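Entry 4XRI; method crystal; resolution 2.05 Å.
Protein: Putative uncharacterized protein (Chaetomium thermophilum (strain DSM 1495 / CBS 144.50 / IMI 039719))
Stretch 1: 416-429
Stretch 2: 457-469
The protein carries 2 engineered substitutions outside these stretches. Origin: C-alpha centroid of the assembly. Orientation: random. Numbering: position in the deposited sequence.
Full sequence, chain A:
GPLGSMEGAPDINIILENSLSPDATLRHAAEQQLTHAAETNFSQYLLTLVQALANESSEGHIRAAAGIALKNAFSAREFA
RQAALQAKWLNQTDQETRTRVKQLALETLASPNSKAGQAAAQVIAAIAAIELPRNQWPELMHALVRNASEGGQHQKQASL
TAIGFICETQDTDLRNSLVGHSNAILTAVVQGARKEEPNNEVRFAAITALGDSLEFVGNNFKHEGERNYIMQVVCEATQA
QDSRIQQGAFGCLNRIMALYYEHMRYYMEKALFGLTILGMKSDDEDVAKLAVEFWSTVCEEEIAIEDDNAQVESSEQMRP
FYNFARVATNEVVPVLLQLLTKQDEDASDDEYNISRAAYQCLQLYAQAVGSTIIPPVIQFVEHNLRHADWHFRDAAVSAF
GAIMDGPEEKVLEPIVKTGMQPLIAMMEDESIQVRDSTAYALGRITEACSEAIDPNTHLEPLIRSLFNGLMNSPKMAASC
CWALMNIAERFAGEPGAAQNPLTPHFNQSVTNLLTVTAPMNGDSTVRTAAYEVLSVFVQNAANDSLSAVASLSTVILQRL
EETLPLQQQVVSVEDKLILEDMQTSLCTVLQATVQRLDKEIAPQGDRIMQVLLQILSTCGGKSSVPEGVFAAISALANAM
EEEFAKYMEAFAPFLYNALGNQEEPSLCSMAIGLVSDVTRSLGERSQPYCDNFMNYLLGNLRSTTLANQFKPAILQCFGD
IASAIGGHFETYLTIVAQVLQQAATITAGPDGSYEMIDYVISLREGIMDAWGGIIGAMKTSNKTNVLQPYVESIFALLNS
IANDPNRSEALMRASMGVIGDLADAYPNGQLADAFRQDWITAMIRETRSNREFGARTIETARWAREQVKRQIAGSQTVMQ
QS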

# COMPACT_ATOMS: atom_id res chain seq x y z
N VAL A 416 -25.61 -0.91 19.56
CA VAL A 416 -25.98 -0.75 18.16
C VAL A 416 -27.49 -0.87 18.00
O VAL A 416 -28.11 -0.03 17.34
CB VAL A 416 -25.29 -1.81 17.28
CG1 VAL A 416 -25.90 -1.82 15.88
CG2 VAL A 416 -23.79 -1.54 17.21
N LYS A 417 -28.07 -1.90 18.60
CA LYS A 417 -29.51 -2.11 18.58
C LYS A 417 -30.25 -0.89 19.14
O LYS A 417 -31.25 -0.45 18.57
CB LYS A 417 -29.89 -3.36 19.38
CG LYS A 417 -29.78 -4.65 18.59
CD LYS A 417 -29.77 -5.87 19.50
CE LYS A 417 -29.68 -7.15 18.70
NZ LYS A 417 -29.40 -8.34 19.56
N THR A 418 -29.74 -0.36 20.24
CA THR A 418 -30.32 0.81 20.88
C THR A 418 -30.19 2.05 20.00
O THR A 418 -31.10 2.87 19.92
CB THR A 418 -29.67 1.08 22.25
OG1 THR A 418 -30.02 0.03 23.16
CG2 THR A 418 -30.14 2.41 22.83
N GLY A 419 -29.06 2.16 19.32
CA GLY A 419 -28.75 3.36 18.55
C GLY A 419 -29.10 3.32 17.08
O GLY A 419 -28.92 4.31 16.37
N MET A 420 -29.62 2.18 16.61
CA MET A 420 -29.87 2.00 15.18
C MET A 420 -30.94 2.97 14.66
O MET A 420 -30.70 3.69 13.69
CB MET A 420 -30.29 0.57 14.89
CG MET A 420 -30.00 0.13 13.47
SD MET A 420 -28.25 0.31 13.08
CE MET A 420 -28.27 0.16 11.30
N GLN A 421 -32.10 2.98 15.30
CA GLN A 421 -33.19 3.86 14.89
C GLN A 421 -32.87 5.36 15.02
O GLN A 421 -33.17 6.13 14.10
CB GLN A 421 -34.46 3.53 15.68
CG GLN A 421 -35.48 4.65 15.73
CD GLN A 421 -35.46 5.38 17.06
OE1 GLN A 421 -35.35 4.77 18.12
NE2 GLN A 421 -35.57 6.71 17.01
N PRO A 422 -32.26 5.78 16.14
CA PRO A 422 -31.90 7.21 16.19
C PRO A 422 -30.90 7.61 15.12
O PRO A 422 -31.01 8.70 14.56
CB PRO A 422 -31.29 7.37 17.59
CG PRO A 422 -31.90 6.28 18.39
CD PRO A 422 -32.02 5.13 17.44
N LEU A 423 -29.94 6.74 14.83
CA LEU A 423 -28.92 7.04 13.83
C LEU A 423 -29.54 7.10 12.44
O LEU A 423 -29.15 7.92 11.61
CB LEU A 423 -27.80 6.01 13.86
CG LEU A 423 -26.52 6.46 13.16
CD1 LEU A 423 -25.94 7.68 13.85
CD2 LEU A 423 -25.49 5.34 13.11
N ILE A 424 -30.50 6.22 12.17
CA ILE A 424 -31.20 6.23 10.90
C ILE A 424 -31.99 7.53 10.74
O ILE A 424 -32.06 8.10 9.65
CB ILE A 424 -32.15 5.03 10.76
CG1 ILE A 424 -31.35 3.74 10.63
CG2 ILE A 424 -33.07 5.19 9.56
CD1 ILE A 424 -32.20 2.49 10.56
N ALA A 425 -32.56 8.00 11.84
CA ALA A 425 -33.32 9.24 11.83
C ALA A 425 -32.42 10.43 11.51
O ALA A 425 -32.88 11.44 10.96
CB ALA A 425 -34.01 9.45 13.17
N MET A 426 -31.14 10.31 11.85
CA MET A 426 -30.17 11.37 11.62
C MET A 426 -29.93 11.62 10.13
O MET A 426 -29.33 12.62 9.75
CB MET A 426 -28.84 11.03 12.30
CG MET A 426 -28.09 12.23 12.86
SD MET A 426 -28.86 12.87 14.36
CE MET A 426 -29.33 11.35 15.16
N MET A 427 -30.41 10.70 9.30
CA MET A 427 -30.28 10.83 7.85
C MET A 427 -31.16 11.95 7.30
O MET A 427 -31.01 12.37 6.16
CB MET A 427 -30.63 9.51 7.16
CG MET A 427 -29.64 8.39 7.45
SD MET A 427 -28.10 8.57 6.52
CE MET A 427 -28.65 8.13 4.88
N GLU A 428 -32.09 12.44 8.13
CA GLU A 428 -32.96 13.53 7.73
C GLU A 428 -32.53 14.85 8.36
O GLU A 428 -33.31 15.80 8.44
CB GLU A 428 -34.41 13.22 8.11
CG GLU A 428 -35.08 12.22 7.19
CD GLU A 428 -35.24 12.74 5.77
OE1 GLU A 428 -35.40 13.97 5.60
OE2 GLU A 428 -35.19 11.93 4.83
N ASP A 429 -31.28 14.90 8.82
CA ASP A 429 -30.74 16.11 9.44
C ASP A 429 -30.61 17.23 8.41
O ASP A 429 -30.42 16.96 7.22
CB ASP A 429 -29.38 15.81 10.07
CG ASP A 429 -28.96 16.87 11.07
OD1 ASP A 429 -29.17 16.66 12.28
OD2 ASP A 429 -28.44 17.92 10.65
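Stretch 2 457-469: THLEPLIRSLFNG

How does stretch 2 run relative to stretch 1? All of it, Thr457 to Gly469, belongs to a helix that begins earlier and runs on beyond, with a wider pi-type turn over residues 457-459, and a kink at Pro461, whose ring nitrogen has no hydrogen to offer the turn before. Stretch 1 is helical too, kinked in the same way at Pro422, and passes into a short 3-10 segment at Met426 and Met427. The two helices point nearly the same way, with 24° between their N-to-C directions and a closest approach of 10.3 Å between axes. That spacing leaves room for side chains between the backbones. Gln421 lies level with His458, Ile424 with Leu462 and Met427 with Ser465, with CA-to-CA distances of 7.3, 6.3 and 6.6 Å.

What receives the imidazole of His458? The ring, the largest bump at the start of stretch 2, reaches across with chi1 in the m well and settles over Met420. The Met420 side chain runs over one face: its CB stands 3.6 Å from the centroid of the His458 ring and only 14° off the normal, a CH-pi contact, while Met420 CG comes to 3.5 Å from His458 CG. Around this platform, the ring also approaches the backbone of the first helix, with His458 CE1 4.0 Å from Gln421 N and His458 NE2 4.1 Å from Lys417 O. No hydrogen bond forms here or anywhere else between the stretches, so the fit rests on shape and packing. The sulfur of Met420 lies farther off, and its terminal methyl continues onto the next turn, where Met420 CE meets Leu462 CD2 at 3.8 Å.

Where does Ile424 fit? It points toward stretch 2 and inserts its CD1 among His458, Pro461 and Leu462, one turn of helix. Ile424 CD1 is 4.0 Å from Leu462 N and 4.1 Å from Leu462 CB, with Pro461 CB slightly farther from it, at 4.5 Å. Ile424 CD1 also lies 4.1 Å from His458 O, which is already engaged by Leu462 N within the helix. The other branch leans toward the following turn, Ile424 CG2 coming to 4.3 Å from Ser465 OG.

How is the far end of the contact filled? Met427 folds its side chain through three m rotamers and lays its methyl against the backbone of the second helix. Met427 CE is 3.3 Å from Ser465 O and 4.1 Å from Leu466 CD2; the CA-to-CB bond of Leu466 points away, but the end of its side chain comes nearer. The small Ser465 side chain faces stretch 1 and turns its hydroxyl back to its own helix, Ser465 OG donating to Leu462 O at 2.7 Å. Gly469 presents no side chain beside the Met427 methyl; a CB there would lie 3.9 Å from Met427 CE. At the margin, Glu428 OE2 and Asn468 OD1 are 4.0 Å apart, a loose contact.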

# COMPACT_ATOMS: atom_id res chain seq x y z
N THR A 457 -36.53 -5.48 11.39
CA THR A 457 -36.78 -4.20 12.04
C THR A 457 -36.10 -3.02 11.34
O THR A 457 -36.74 -2.01 11.05
CB THR A 457 -36.33 -4.23 13.51
OG1 THR A 457 -36.79 -5.43 14.14
CG2 THR A 457 -36.87 -3.02 14.26
N HIS A 458 -34.81 -3.16 11.07
CA HIS A 458 -34.00 -2.01 10.65
C HIS A 458 -33.55 -2.01 9.19
O HIS A 458 -33.23 -0.95 8.65
CB HIS A 458 -32.76 -1.91 11.54
CG HIS A 458 -33.06 -1.57 12.96
ND1 HIS A 458 -33.86 -0.51 13.33
CD2 HIS A 458 -32.66 -2.14 14.13
CE1 HIS A 458 -33.95 -0.45 14.64
NE2 HIS A 458 -33.22 -1.43 15.15
N LEU A 459 -33.53 -3.18 8.56
CA LEU A 459 -32.95 -3.33 7.22
C LEU A 459 -33.61 -2.43 6.18
O LEU A 459 -32.92 -1.69 5.47
CB LEU A 459 -33.04 -4.79 6.77
CG LEU A 459 -32.22 -5.23 5.55
CD1 LEU A 459 -31.72 -6.65 5.76
CD2 LEU A 459 -33.04 -5.14 4.27
N GLU A 460 -34.93 -2.49 6.07
CA GLU A 460 -35.65 -1.73 5.06
C GLU A 460 -35.50 -0.21 5.24
O GLU A 460 -35.21 0.49 4.26
CB GLU A 460 -37.13 -2.11 5.04
CG GLU A 460 -37.89 -1.68 3.78
CD GLU A 460 -38.31 -0.22 3.80
OE1 GLU A 460 -38.48 0.34 4.91
OE2 GLU A 460 -38.48 0.37 2.71
N PRO A 461 -35.71 0.32 6.46
CA PRO A 461 -35.51 1.77 6.60
C PRO A 461 -34.07 2.18 6.32
O PRO A 461 -33.84 3.21 5.69
CB PRO A 461 -35.88 2.04 8.06
CG PRO A 461 -36.79 0.94 8.43
CD PRO A 461 -36.25 -0.26 7.71
N LEU A 462 -33.12 1.38 6.79
CA LEU A 462 -31.70 1.63 6.56
C LEU A 462 -31.41 1.76 5.07
O LEU A 462 -30.86 2.77 4.63
CB LEU A 462 -30.85 0.52 7.17
CG LEU A 462 -29.34 0.61 6.95
CD1 LEU A 462 -28.80 1.93 7.46
CD2 LEU A 462 -28.64 -0.56 7.62
N ILE A 463 -31.80 0.74 4.31
CA ILE A 463 -31.60 0.74 2.86
C ILE A 463 -32.30 1.92 2.20
O ILE A 463 -31.75 2.57 1.31
CB ILE A 463 -32.09 -0.59 2.23
CG1 ILE A 463 -30.94 -1.59 2.10
CG2 ILE A 463 -32.72 -0.36 0.87
CD1 ILE A 463 -30.69 -2.42 3.33
N ARG A 464 -33.52 2.21 2.65
CA ARG A 464 -34.32 3.27 2.05
C ARG A 464 -33.67 4.64 2.25
O ARG A 464 -33.66 5.46 1.33
CB ARG A 464 -35.74 3.27 2.65
CG ARG A 464 -36.76 4.03 1.82
CD ARG A 464 -38.17 3.79 2.34
NE ARG A 464 -38.33 4.28 3.71
CZ ARG A 464 -39.35 3.96 4.50
NH1 ARG A 464 -39.42 4.45 5.73
NH2 ARG A 464 -40.29 3.13 4.06
N SER A 465 -33.14 4.87 3.44
CA SER A 465 -32.49 6.14 3.76
C SER A 465 -31.20 6.32 2.98
O SER A 465 -30.89 7.42 2.51
CB SER A 465 -32.21 6.23 5.26
OG SER A 465 -31.22 5.29 5.65
N LEU A 466 -30.45 5.24 2.83
CA LEU A 466 -29.19 5.27 2.09
C LEU A 466 -29.44 5.53 0.61
O LEU A 466 -28.73 6.31 -0.02
CB LEU A 466 -28.43 3.95 2.28
CG LEU A 466 -27.99 3.68 3.72
CD1 LEU A 466 -27.62 2.22 3.89
CD2 LEU A 466 -26.84 4.58 4.11
N PHE A 467 -30.46 4.87 0.05
CA PHE A 467 -30.82 5.08 -1.34
C PHE A 467 -31.37 6.48 -1.56
O PHE A 467 -31.07 7.12 -2.57
CB PHE A 467 -31.84 4.04 -1.81
CG PHE A 467 -31.22 2.81 -2.40
CD1 PHE A 467 -31.40 1.57 -1.81
CD2 PHE A 467 -30.44 2.89 -3.54
CE1 PHE A 467 -30.83 0.43 -2.35
CE2 PHE A 467 -29.86 1.76 -4.09
CZ PHE A 467 -30.05 0.53 -3.49
N ASN A 468 -32.18 6.95 -0.62
CA ASN A 468 -32.71 8.31 -0.67
C ASN A 468 -31.58 9.33 -0.71
O ASN A 468 -31.64 10.31 -1.46
CB ASN A 468 -33.63 8.58 0.52
CG ASN A 468 -34.29 9.95 0.45
OD1 ASN A 468 -33.96 10.85 1.22
ND2 ASN A 468 -35.21 10.10 -0.49
N GLY A 469 -30.55 9.08 0.09
CA GLY A 469 -29.38 9.93 0.11
C GLY A 469 -28.59 9.84 -1.19
O GLY A 469 -28.17 10.85 -1.74